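Long-range contacts in ribokinase, putative (Burkholderia thailandensis, PDB 3B1N), which probably phosphorylates nucleosides as a ribokinase-family kinase, and here holds ADP together with the nucleoside analogue mizoribine: residues A10-M15 with Q287-Y292; A103-D108 with D247-G252; I189-Y194 with Q215-T220. All blocks are in the same frame, centred on the assembly; numbering follows the deposited sequence. Where two conformers were deposited one is given.

Interaction 1 of 3, residues A10-M15 with Q287-Y292; sequences AYDNIM and QGPQTY. With MZR (5-hydroxy-1-(beta-D-ribofuranosyl)-1H-imidazole-4-carboxamide), chain F.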
loop_
_atom_site.group_PDB
_atom_site.type_symbol
_atom_site.label_atom_id
_atom_site.label_comp_id
_atom_site.label_asym_id
_atom_site.label_seq_id
_atom_site.Cartn_x
_atom_site.Cartn_y
_atom_site.Cartn_z
ATOM N N ALA B 10 -13.308 -8.919 -7.129
ATOM C CA ALA B 10 -11.837 -9.001 -6.914
ATOM C C ALA B 10 -11.511 -9.742 -5.673
ATOM O O ALA B 10 -12.344 -9.892 -4.773
ATOM C CB ALA B 10 -11.245 -7.546 -6.865
ATOM N N TYR B 11 -10.262 -10.232 -5.614
ATOM C CA TYR B 11 -9.715 -10.751 -4.368
ATOM C C TYR B 11 -8.838 -9.682 -3.746
ATOM O O TYR B 11 -7.987 -9.104 -4.418
ATOM C CB TYR B 11 -8.857 -11.991 -4.696
ATOM C CG TYR B 11 -9.691 -13.151 -5.162
ATOM C CD1 TYR B 11 -10.641 -13.739 -4.328
ATOM C CD2 TYR B 11 -9.591 -13.620 -6.467
ATOM C CE1 TYR B 11 -11.408 -14.810 -4.760
ATOM C CE2 TYR B 11 -10.368 -14.689 -6.927
ATOM C CZ TYR B 11 -11.268 -15.284 -6.064
ATOM O OH TYR B 11 -12.029 -16.356 -6.470
ATOM N N ASP B 12 -9.073 -9.447 -2.455
ATOM C CA ASP B 12 -8.401 -8.382 -1.727
ATOM C C ASP B 12 -7.323 -8.913 -0.798
ATOM O O ASP B 12 -7.578 -9.866 -0.061
ATOM C CB ASP B 12 -9.401 -7.582 -0.874
ATOM C CG ASP B 12 -10.356 -6.761 -1.689
ATOM O OD1 ASP B 12 -10.147 -6.532 -2.886
ATOM O OD2 ASP B 12 -11.294 -6.254 -1.066
ATOM N N ASN B 13 -6.149 -8.285 -0.820
ATOM C CA ASN B 13 -5.113 -8.541 0.209
ATOM C C ASN B 13 -4.988 -7.256 0.970
ATOM O O ASN B 13 -4.543 -6.261 0.412
ATOM C CB ASN B 13 -3.802 -8.979 -0.449
ATOM C CG ASN B 13 -3.889 -10.454 -0.930
ATOM O OD1 ASN B 13 -3.994 -10.723 -2.101
ATOM N ND2 ASN B 13 -3.914 -11.390 0.021
ATOM N N ILE B 14 -5.492 -7.295 2.206
ATOM C CA ILE B 14 -5.622 -6.083 3.010
ATOM C C ILE B 14 -4.545 -6.061 4.098
ATOM O O ILE B 14 -4.424 -6.999 4.929
ATOM C CB ILE B 14 -6.996 -6.016 3.633
ATOM C CG1 ILE B 14 -8.053 -5.922 2.504
ATOM C CG2 ILE B 14 -7.096 -4.762 4.557
ATOM C CD1 ILE B 14 -9.445 -6.297 2.963
ATOM N N MET B 15 -3.814 -4.958 4.082
ATOM C CA MET B 15 -2.728 -4.762 5.027
ATOM C C MET B 15 -3.103 -3.570 5.872
ATOM O O MET B 15 -3.122 -2.429 5.384
ATOM C CB MET B 15 -1.470 -4.510 4.216
ATOM C CG MET B 15 -0.977 -5.817 3.506
ATOM S SD MET B 15 -0.028 -5.472 2.027
ATOM C CE MET B 15 -1.364 -5.151 0.830
ATOM N N GLN B 287 -12.803 -8.082 9.825
ATOM C CA GLN B 287 -11.695 -7.967 8.883
ATOM C C GLN B 287 -12.186 -8.409 7.532
ATOM O O GLN B 287 -12.664 -9.547 7.433
ATOM C CB GLN B 287 -10.600 -8.959 9.341
ATOM C CG GLN B 287 -9.411 -9.039 8.425
ATOM C CD GLN B 287 -8.770 -7.709 8.244
ATOM O OE1 GLN B 287 -8.643 -6.938 9.209
ATOM N NE2 GLN B 287 -8.375 -7.394 7.003
ATOM N N GLY B 288 -12.016 -7.586 6.501
ATOM C CA GLY B 288 -12.426 -7.988 5.162
ATOM C C GLY B 288 -13.674 -7.172 4.848
ATOM O O GLY B 288 -14.430 -6.805 5.759
ATOM N N PRO B 289 -13.955 -6.935 3.568
ATOM C CA PRO B 289 -15.187 -6.199 3.223
ATOM C C PRO B 289 -16.463 -7.019 3.403
ATOM O O PRO B 289 -17.523 -6.389 3.484
ATOM C CB PRO B 289 -14.976 -5.800 1.749
ATOM C CG PRO B 289 -13.864 -6.659 1.268
ATOM C CD PRO B 289 -13.034 -7.096 2.415
ATOM N N GLN B 290 -16.393 -8.363 3.464
ATOM C CA GLN B 290 -17.624 -9.166 3.486
ATOM C C GLN B 290 -17.673 -10.196 4.616
ATOM O O GLN B 290 -18.482 -11.121 4.570
ATOM C CB GLN B 290 -17.826 -9.882 2.143
ATOM C CG GLN B 290 -17.918 -8.979 0.902
ATOM C CD GLN B 290 -17.936 -9.818 -0.383
ATOM O OE1 GLN B 290 -18.453 -10.972 -0.377
ATOM N NE2 GLN B 290 -17.499 -9.238 -1.488
ATOM N N THR B 291 -16.885 -10.047 5.671
ATOM C CA THR B 291 -16.942 -11.107 6.678
ATOM C C THR B 291 -17.995 -10.869 7.757
ATOM O O THR B 291 -18.469 -11.853 8.359
ATOM C CB THR B 291 -15.582 -11.447 7.262
ATOM O OG1 THR B 291 -15.145 -10.379 8.107
ATOM C CG2 THR B 291 -14.599 -11.646 6.141
ATOM N N TYR B 292 -18.390 -9.612 7.970
ATOM C CA TYR B 292 -19.569 -9.341 8.796
ATOM C C TYR B 292 -20.772 -10.115 8.275
ATOM O O TYR B 292 -21.001 -10.190 7.070
ATOM C CB TYR B 292 -19.849 -7.837 8.919
ATOM C CG TYR B 292 -20.482 -7.148 7.703
ATOM C CD1 TYR B 292 -19.855 -7.160 6.446
ATOM C CD2 TYR B 292 -21.718 -6.508 7.829
ATOM C CE1 TYR B 292 -20.468 -6.512 5.369
ATOM C CE2 TYR B 292 -22.327 -5.862 6.772
ATOM C CZ TYR B 292 -21.677 -5.898 5.517
ATOM O OH TYR B 292 -22.306 -5.281 4.463
HETATM N N1 MZR F . -11.235 -0.329 -9.575
HETATM O O3 MZR F . -12.497 -1.855 -7.609
HETATM C C4 MZR F . -11.393 -1.370 -6.876
HETATM C C5 MZR F . -10.360 -0.494 -7.383
HETATM C C6 MZR F . -10.262 0.020 -8.750
HETATM O O6 MZR F . -9.262 0.729 -8.995
HETATM N N7 MZR F . -9.545 -0.323 -6.306
HETATM C C8 MZR F . -10.052 -1.019 -5.263
HETATM N N9 MZR F . -11.199 -1.678 -5.601
HETATM C "C1'" MZR F . -12.051 -2.489 -4.716
HETATM C "C2'" MZR F . -11.367 -3.523 -3.838
HETATM O "O2'" MZR F . -11.402 -4.749 -4.562
HETATM C "C3'" MZR F . -12.212 -3.464 -2.540
HETATM O "O3'" MZR F . -12.892 -4.665 -2.166
HETATM C "C4'" MZR F . -13.195 -2.347 -2.772
HETATM O "O4'" MZR F . -12.576 -1.560 -3.774
HETATM C "C5'" MZR F . -13.412 -1.534 -1.518
HETATM O "O5'" MZR F . -14.394 -0.519 -1.854
#
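Gln-287 and Ile-14 start the contact, their side chains sliding past each other in opposite directions. CG of Gln-287 is anti to the backbone N (chi1 176°), and a bend at the next torsion folds the chain, with amide NE2 3.8 Å from Ile-14 CG2. No hydrogen bond joins the two segments, so the rest of the contact is also a matter of fit. Gly-288 brings its bare CA to 4.1 Å from CD1 of Ile-14. Its positive phi is one that glycine adopts easily, and its N-H is held from outside by OD2 of Asp-247. Pro-289 then turns its ring to the strand: its CD lies 3.7 Å from Ile-14 CD1, while its CG comes to 3.5 Å from OD2 of Asp-12. That carboxylate grips the ribose of mizoribine (MZR) with both oxygens. OD1 receives O2' at 2.8 Å, and OD2 receives O3' at 2.5 Å, a short bond. Pro-289 thus sets its apolar CG beside the oxygen that takes the 3'-hydroxyl. In other structures of this protein inosine and AMP bind at Asp-12 too. Gln-290 makes no contact with the strand and works as a second-shell residue: its NE2 bonds OD1 of Asn-52, whose ND2 in turn bonds the ligand. Thr-291 OG1, in the conformer described, donates a hydrogen bond back to O of Gln-287 at 2.7 Å, from above that carbonyl plane. Tyr-292 leads the chain away, its ring against Ala-56 and Leu-59. The 287-292 loop therefore links helix 269-284 to helix 296-307 while leaning on helix 49-59, and it faces strand 10-16 of the small four-stranded sheet, between neighbours 45-47 and 101-107.

Interaction 2 of 3, residues A103-D108 with D247-G252; sequences AMITTD and DPTGCG. With ADP (adenosine-5'-diphosphate), chain G.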
loop_
_atom_site.group_PDB
_atom_site.type_symbol
_atom_site.label_atom_id
_atom_site.label_comp_id
_atom_site.label_asym_id
_atom_site.label_seq_id
_atom_site.Cartn_x
_atom_site.Cartn_y
_atom_site.Cartn_z
ATOM N N ALA B 103 -6.600 -6.838 -5.556
ATOM C CA ALA B 103 -6.273 -5.532 -4.953
ATOM C C ALA B 103 -5.356 -5.751 -3.786
ATOM O O ALA B 103 -5.596 -6.611 -2.947
ATOM C CB ALA B 103 -7.576 -4.853 -4.449
ATOM N N MET B 104 -4.263 -4.987 -3.756
ATOM C CA MET B 104 -3.371 -4.997 -2.603
ATOM C C MET B 104 -3.625 -3.665 -1.906
ATOM O O MET B 104 -3.316 -2.616 -2.441
ATOM C CB MET B 104 -1.900 -5.139 -3.069
ATOM C CG MET B 104 -1.606 -6.364 -3.934
ATOM S SD MET B 104 -1.475 -7.851 -2.911
ATOM C CE MET B 104 -0.119 -7.452 -1.820
ATOM N N ILE B 105 -4.308 -3.724 -0.770
ATOM C CA ILE B 105 -4.835 -2.534 -0.102
ATOM C C ILE B 105 -4.114 -2.265 1.221
ATOM O O ILE B 105 -4.122 -3.107 2.094
ATOM C CB ILE B 105 -6.348 -2.794 0.203
ATOM C CG1 ILE B 105 -7.082 -3.177 -1.079
ATOM C CG2 ILE B 105 -7.009 -1.566 0.944
ATOM C CD1 ILE B 105 -8.597 -3.596 -0.820
ATOM N N THR B 106 -3.507 -1.074 1.331
ATOM C CA THR B 106 -2.969 -0.672 2.637
ATOM C C THR B 106 -3.846 0.353 3.306
ATOM O O THR B 106 -4.127 1.396 2.708
ATOM C CB THR B 106 -1.560 -0.219 2.558
ATOM O OG1 THR B 106 -0.793 -1.245 1.939
ATOM C CG2 THR B 106 -1.103 0.100 4.015
ATOM N N THR B 107 -4.401 -0.004 4.468
ATOM C CA THR B 107 -5.339 0.870 5.128
ATOM C C THR B 107 -4.748 1.482 6.414
ATOM O O THR B 107 -3.796 0.933 6.960
ATOM C CB THR B 107 -6.714 0.121 5.374
ATOM O OG1 THR B 107 -7.555 0.924 6.198
ATOM C CG2 THR B 107 -6.532 -1.270 6.006
ATOM N N ASP B 108 -5.302 2.593 6.841
ATOM C CA ASP B 108 -5.106 3.018 8.223
ATOM C C ASP B 108 -6.451 3.022 8.900
ATOM O O ASP B 108 -7.444 2.566 8.282
ATOM C CB ASP B 108 -4.345 4.347 8.374
ATOM C CG ASP B 108 -5.172 5.579 8.033
ATOM O OD1 ASP B 108 -6.386 5.475 7.695
ATOM O OD2 ASP B 108 -4.634 6.685 8.120
ATOM N N ASP B 247 -11.398 -3.036 10.469
ATOM C CA ASP B 247 -10.966 -2.859 9.084
ATOM C C ASP B 247 -11.979 -1.995 8.347
ATOM O O ASP B 247 -13.130 -2.430 8.175
ATOM C CB ASP B 247 -10.921 -4.225 8.375
ATOM C CG ASP B 247 -10.440 -4.129 6.929
ATOM O OD1 ASP B 247 -10.011 -3.039 6.464
ATOM O OD2 ASP B 247 -10.499 -5.170 6.264
ATOM N N PRO B 248 -11.600 -0.794 7.949
ATOM C CA PRO B 248 -12.585 0.041 7.219
ATOM C C PRO B 248 -12.789 -0.324 5.755
ATOM O O PRO B 248 -13.676 0.287 5.113
ATOM C CB PRO B 248 -12.016 1.451 7.278
ATOM C CG PRO B 248 -10.663 1.341 7.831
ATOM C CD PRO B 248 -10.370 -0.051 8.336
ATOM N N THR B 249 -11.999 -1.236 5.202
ATOM C CA THR B 249 -12.106 -1.551 3.789
ATOM C C THR B 249 -13.507 -2.090 3.471
ATOM O O THR B 249 -13.928 -3.083 4.037
ATOM C CB THR B 249 -11.131 -2.677 3.380
ATOM O OG1 THR B 249 -9.836 -2.266 3.763
ATOM C CG2 THR B 249 -11.132 -2.869 1.860
ATOM N N GLY B 250 -14.199 -1.360 2.581
ATOM C CA GLY B 250 -15.514 -1.794 2.128
ATOM C C GLY B 250 -16.607 -1.085 2.898
ATOM O O GLY B 250 -17.760 -1.409 2.689
ATOM N N CYS B 251 -16.275 -0.166 3.812
ATOM C CA CYS B 251 -17.400 0.510 4.556
ATOM C C CYS B 251 -18.328 1.257 3.618
ATOM O O CYS B 251 -19.574 1.149 3.781
ATOM C CB CYS B 251 -16.872 1.501 5.562
ATOM S SG CYS B 251 -16.288 0.734 7.091
ATOM N N GLY B 252 -17.777 1.956 2.606
ATOM C CA GLY B 252 -18.623 2.692 1.668
ATOM C C GLY B 252 -19.490 1.700 0.869
ATOM O O GLY B 252 -20.633 2.013 0.520
HETATM P PB ADP G . -15.357 4.616 1.958
HETATM O O1B ADP G . -14.137 5.524 1.924
HETATM O O2B ADP G . -16.085 4.703 0.651
HETATM O O3B ADP G . -15.249 3.204 2.416
HETATM P PA ADP G . -16.346 6.014 4.421
HETATM O O1A ADP G . -14.983 5.815 5.099
HETATM O O2A ADP G . -16.873 7.402 4.219
HETATM O O3A ADP G . -16.424 5.374 2.978
HETATM O "O5'" ADP G . -17.271 5.122 5.310
HETATM C "C5'" ADP G . -18.607 4.922 4.832
HETATM C "C4'" ADP G . -19.638 4.847 5.948
HETATM O "O4'" ADP G . -19.315 3.740 6.816
HETATM C "C3'" ADP G . -19.670 6.094 6.865
HETATM O "O3'" ADP G . -20.460 7.146 6.289
HETATM C "C2'" ADP G . -20.164 5.482 8.151
HETATM O "O2'" ADP G . -21.603 5.372 8.120
HETATM C "C1'" ADP G . -19.578 4.098 8.168
HETATM N N9 ADP G . -18.268 4.133 8.877
HETATM C C8 ADP G . -17.007 4.324 8.373
HETATM N N7 ADP G . -16.091 4.337 9.394
HETATM C C5 ADP G . -16.770 4.236 10.526
HETATM C C6 ADP G . -16.421 4.228 11.945
HETATM N N6 ADP G . -15.105 4.345 12.278
HETATM N N1 ADP G . -17.388 4.103 12.835
HETATM C C2 ADP G . -18.693 3.990 12.487
HETATM N N3 ADP G . -19.077 3.967 11.204
HETATM C C4 ADP G . -18.195 4.110 10.215
#
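The carboxylate of Asp-247 is the flat group to start from, with CG2 of Thr-107 on one side of its plane, 3.9 Å from OD1. The backbone N of Thr-249 approaches from the opposite side, 63° out of the plane and 3.0 Å from OD1, closing an Asx turn. Closer to the plane, on the syn side, OG1 of Thr-249 donates to the same OD1 at 2.8 Å. Two bonds thus grip one oxygen and fix the carboxylate's rotation. The pyrrolidine of Pro-248 meets the strand by its CG, 3.5 Å from Thr-107 OG1 and as near to the carbonyl O of Asp-108; the ring also touches Asn-111 and Ile-284.

The sequence DPTGCGD, running on into Asp-253, corresponds to the DTxGAGD-type signature of PfkB kinases, which in relatives forms the anion hole at a helix start. Here a type II turn, closed by Cys-251 N to Pro-248 O at 2.9 Å, places Gly-250 at the N-cap of helix 251-264. Gly-252 N then donates to ADP O3B at 2.8 Å, and the helix end would probably add to the pull on the phosphate.

Two residues before Thr-107 on the strand, Ile-105 and Thr-249 reach toward each other tip to tip, CD1 to CG2 at 3.8 Å. Ile-105 also touches mizoribine.

Interaction 3 of 3, residues I189-Y194 with Q215-T220; sequences IAVNDY and QALIIT. With ADP (adenosine-5'-diphosphate), chain G.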
loop_
_atom_site.group_PDB
_atom_site.type_symbol
_atom_site.label_atom_id
_atom_site.label_comp_id
_atom_site.label_asym_id
_atom_site.label_seq_id
_atom_site.Cartn_x
_atom_site.Cartn_y
_atom_site.Cartn_z
ATOM N N ILE B 189 -25.562 10.266 -7.104
ATOM C CA ILE B 189 -24.108 10.039 -7.007
ATOM C C ILE B 189 -23.767 9.757 -5.545
ATOM O O ILE B 189 -24.272 10.404 -4.627
ATOM C CB ILE B 189 -23.273 11.197 -7.678
ATOM C CG1 ILE B 189 -21.764 10.926 -7.644
ATOM C CG2 ILE B 189 -23.611 12.590 -7.096
ATOM C CD1 ILE B 189 -20.963 11.947 -8.428
ATOM N N ALA B 190 -22.933 8.736 -5.326
ATOM C CA ALA B 190 -22.498 8.436 -3.965
ATOM C C ALA B 190 -20.992 8.454 -3.967
ATOM O O ALA B 190 -20.370 7.827 -4.825
ATOM C CB ALA B 190 -23.007 7.092 -3.532
ATOM N N VAL B 191 -20.401 9.204 -3.046
ATOM C CA VAL B 191 -18.914 9.318 -3.011
ATOM C C VAL B 191 -18.502 9.538 -1.596
ATOM O O VAL B 191 -19.325 9.981 -0.786
ATOM C CB VAL B 191 -18.375 10.498 -3.898
ATOM C CG1 VAL B 191 -18.312 10.103 -5.378
ATOM C CG2 VAL B 191 -19.143 11.786 -3.705
ATOM N N ASN B 192 -17.240 9.204 -1.246
ATOM C CA ASN B 192 -16.747 9.728 0.023
ATOM C C ASN B 192 -16.254 11.158 -0.139
ATOM O O ASN B 192 -16.246 11.681 -1.252
ATOM C CB ASN B 192 -15.736 8.832 0.731
ATOM C CG ASN B 192 -14.373 8.810 0.088
ATOM O OD1 ASN B 192 -13.899 9.775 -0.464
ATOM N ND2 ASN B 192 -13.714 7.666 0.218
ATOM N N ASP B 193 -15.932 11.829 0.959
ATOM C CA ASP B 193 -15.634 13.244 0.819
ATOM C C ASP B 193 -14.361 13.568 0.029
ATOM O O ASP B 193 -14.275 14.589 -0.640
ATOM C CB ASP B 193 -15.683 13.978 2.148
ATOM C CG ASP B 193 -14.527 13.689 3.013
ATOM O OD1 ASP B 193 -14.217 12.507 3.280
ATOM O OD2 ASP B 193 -13.959 14.696 3.474
ATOM N N TYR B 194 -13.385 12.677 0.123
ATOM C CA TYR B 194 -12.147 12.826 -0.628
ATOM C C TYR B 194 -12.490 12.767 -2.116
ATOM O O TYR B 194 -12.060 13.616 -2.923
ATOM C CB TYR B 194 -11.142 11.735 -0.218
ATOM C CG TYR B 194 -9.840 11.728 -1.005
ATOM C CD1 TYR B 194 -9.763 11.085 -2.218
ATOM C CD2 TYR B 194 -8.721 12.386 -0.510
ATOM C CE1 TYR B 194 -8.559 11.072 -2.967
ATOM C CE2 TYR B 194 -7.536 12.371 -1.231
ATOM C CZ TYR B 194 -7.464 11.724 -2.425
ATOM O OH TYR B 194 -6.275 11.755 -3.132
ATOM N N GLN B 215 -30.798 13.504 -8.580
ATOM C CA GLN B 215 -31.823 13.477 -7.546
ATOM C C GLN B 215 -31.256 13.531 -6.127
ATOM O O GLN B 215 -31.892 14.088 -5.219
ATOM C CB GLN B 215 -32.761 12.288 -7.723
ATOM C CG GLN B 215 -33.621 12.432 -8.993
ATOM C CD GLN B 215 -34.616 11.300 -9.163
ATOM O OE1 GLN B 215 -34.967 10.615 -8.193
ATOM N NE2 GLN B 215 -35.076 11.084 -10.415
ATOM N N ALA B 216 -30.081 12.917 -5.915
ATOM C CA ALA B 216 -29.460 13.016 -4.592
ATOM C C ALA B 216 -27.958 12.912 -4.769
ATOM O O ALA B 216 -27.496 12.157 -5.631
ATOM C CB ALA B 216 -29.948 11.906 -3.617
ATOM N N LEU B 217 -27.241 13.705 -3.990
ATOM C CA LEU B 217 -25.765 13.676 -3.906
ATOM C C LEU B 217 -25.458 13.230 -2.495
ATOM O O LEU B 217 -25.769 13.903 -1.510
ATOM C CB LEU B 217 -25.179 15.065 -4.152
ATOM C CG LEU B 217 -23.708 15.354 -3.788
ATOM C CD1 LEU B 217 -22.749 14.362 -4.464
ATOM C CD2 LEU B 217 -23.313 16.796 -4.105
ATOM N N ILE B 218 -24.844 12.047 -2.406
ATOM C CA ILE B 218 -24.583 11.404 -1.126
ATOM C C ILE B 218 -23.078 11.407 -0.921
ATOM O O ILE B 218 -22.338 10.938 -1.810
ATOM C CB ILE B 218 -25.099 9.949 -1.131
ATOM C CG1 ILE B 218 -26.626 9.882 -1.387
ATOM C CG2 ILE B 218 -24.748 9.260 0.149
ATOM C CD1 ILE B 218 -26.971 9.320 -2.729
ATOM N N ILE B 219 -22.657 11.980 0.205
ATOM C CA ILE B 219 -21.219 12.106 0.541
ATOM C C ILE B 219 -20.981 11.497 1.909
ATOM O O ILE B 219 -21.563 11.950 2.916
ATOM C CB ILE B 219 -20.712 13.572 0.458
ATOM C CG1 ILE B 219 -20.995 14.153 -0.921
ATOM C CG2 ILE B 219 -19.205 13.573 0.912
ATOM C CD1 ILE B 219 -20.853 15.703 -0.985
ATOM N N THR B 220 -20.147 10.454 1.939
ATOM C CA THR B 220 -19.869 9.781 3.209
ATOM C C THR B 220 -18.615 10.412 3.801
ATOM O O THR B 220 -17.700 10.838 3.051
ATOM C CB THR B 220 -19.707 8.267 3.025
ATOM O OG1 THR B 220 -18.520 7.992 2.266
ATOM C CG2 THR B 220 -20.915 7.717 2.256
HETATM P PB ADP G . -15.357 4.616 1.958
HETATM O O1B ADP G . -14.137 5.524 1.924
HETATM O O2B ADP G . -16.085 4.703 0.651
HETATM O O3B ADP G . -15.249 3.204 2.416
HETATM P PA ADP G . -16.346 6.014 4.421
HETATM O O1A ADP G . -14.983 5.815 5.099
HETATM O O2A ADP G . -16.873 7.402 4.219
HETATM O O3A ADP G . -16.424 5.374 2.978
HETATM O "O5'" ADP G . -17.271 5.122 5.310
HETATM C "C5'" ADP G . -18.607 4.922 4.832
HETATM C "C4'" ADP G . -19.638 4.847 5.948
HETATM O "O4'" ADP G . -19.315 3.740 6.816
HETATM C "C3'" ADP G . -19.670 6.094 6.865
HETATM O "O3'" ADP G . -20.460 7.146 6.289
HETATM C "C2'" ADP G . -20.164 5.482 8.151
HETATM O "O2'" ADP G . -21.603 5.372 8.120
HETATM C "C1'" ADP G . -19.578 4.098 8.168
HETATM N N9 ADP G . -18.268 4.133 8.877
HETATM C C8 ADP G . -17.007 4.324 8.373
HETATM N N7 ADP G . -16.091 4.337 9.394
HETATM C C5 ADP G . -16.770 4.236 10.526
HETATM C C6 ADP G . -16.421 4.228 11.945
HETATM N N6 ADP G . -15.105 4.345 12.278
HETATM N N1 ADP G . -17.388 4.103 12.835
HETATM C C2 ADP G . -18.693 3.990 12.487
HETATM N N3 ADP G . -19.077 3.967 11.204
HETATM C C4 ADP G . -18.195 4.110 10.215
#
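Thr-220 OG1, which lies against Asn-192 CB across the strands, donates the shortest polar bond here, 2.6 Å to ADP O2A. OG1 sits between the backbone N and the carbonyl carbon (chi1 67°), which sets it beside the α-phosphate; its distance to Asn-192 CB is 3.3 Å. Across the pair, Asn-192 sends ND2 to ADP O1B of the β-phosphate at 2.8 Å, with an N-H...O angle of 152°. Its OD1 is taken up in capping helix 193-203, so one amide serves the ligand and the helix start together.

Behind these two residues the strands run parallel and in register, Ile-189 beside Leu-217 through to Asn-192 beside Thr-220. The ladder opens with Ile-189 N to Ala-216 O at 3.1 Å and continues with Ile-218 N to Ile-189 O at 2.8 Å. Val-191 bonds Ile-218 and Thr-220 in turn, and a weak bond from Asp-193 N to Thr-220 O ends it. Strand 188-192, helix 193-203 and strand 216-220 belong to a β-α-β crossover in the large sheet. On one face Val-191 CG2 lies alongside Ile-219 CG1 at 4.1 Å; on the other, Ala-190 and Ile-218 pack against helix 251-264.

Asp-193 turns to the second subunit, its OD1 bonded to ND1 of His-31 there, and NE2 of that same histidine reaches ADP. The chemistry implies that these two segments supply an amide and a hydroxyl, one to each phosphate, while Asp-193 probably helps to orient a histidine lent by the neighbouring subunit.

How the interactions relate
Interactions 1 and 2 are neighbours, with centres 7 Å apart, because strands 10-16 and 101-107 lie side by side: Met-15 N probably bonds Ile-105 O at 2.7 Å, and Asn-13 N probably bonds Ala-103 O at 2.8 Å. Together they face the nucleoside. Interaction 3 sits in the large sheet, its centre about 23 Å from that of interaction 1 and about 18 Å from that of interaction 2, whose nearest atom is about 5 Å away. ADP is touched by both, with Gly-252 from interaction 2 and Asn-192 and Thr-220 from interaction 3 on its phosphates. Along the chain, interaction 3 is nested within the loop closed by interaction 2, itself inside that of interaction 1.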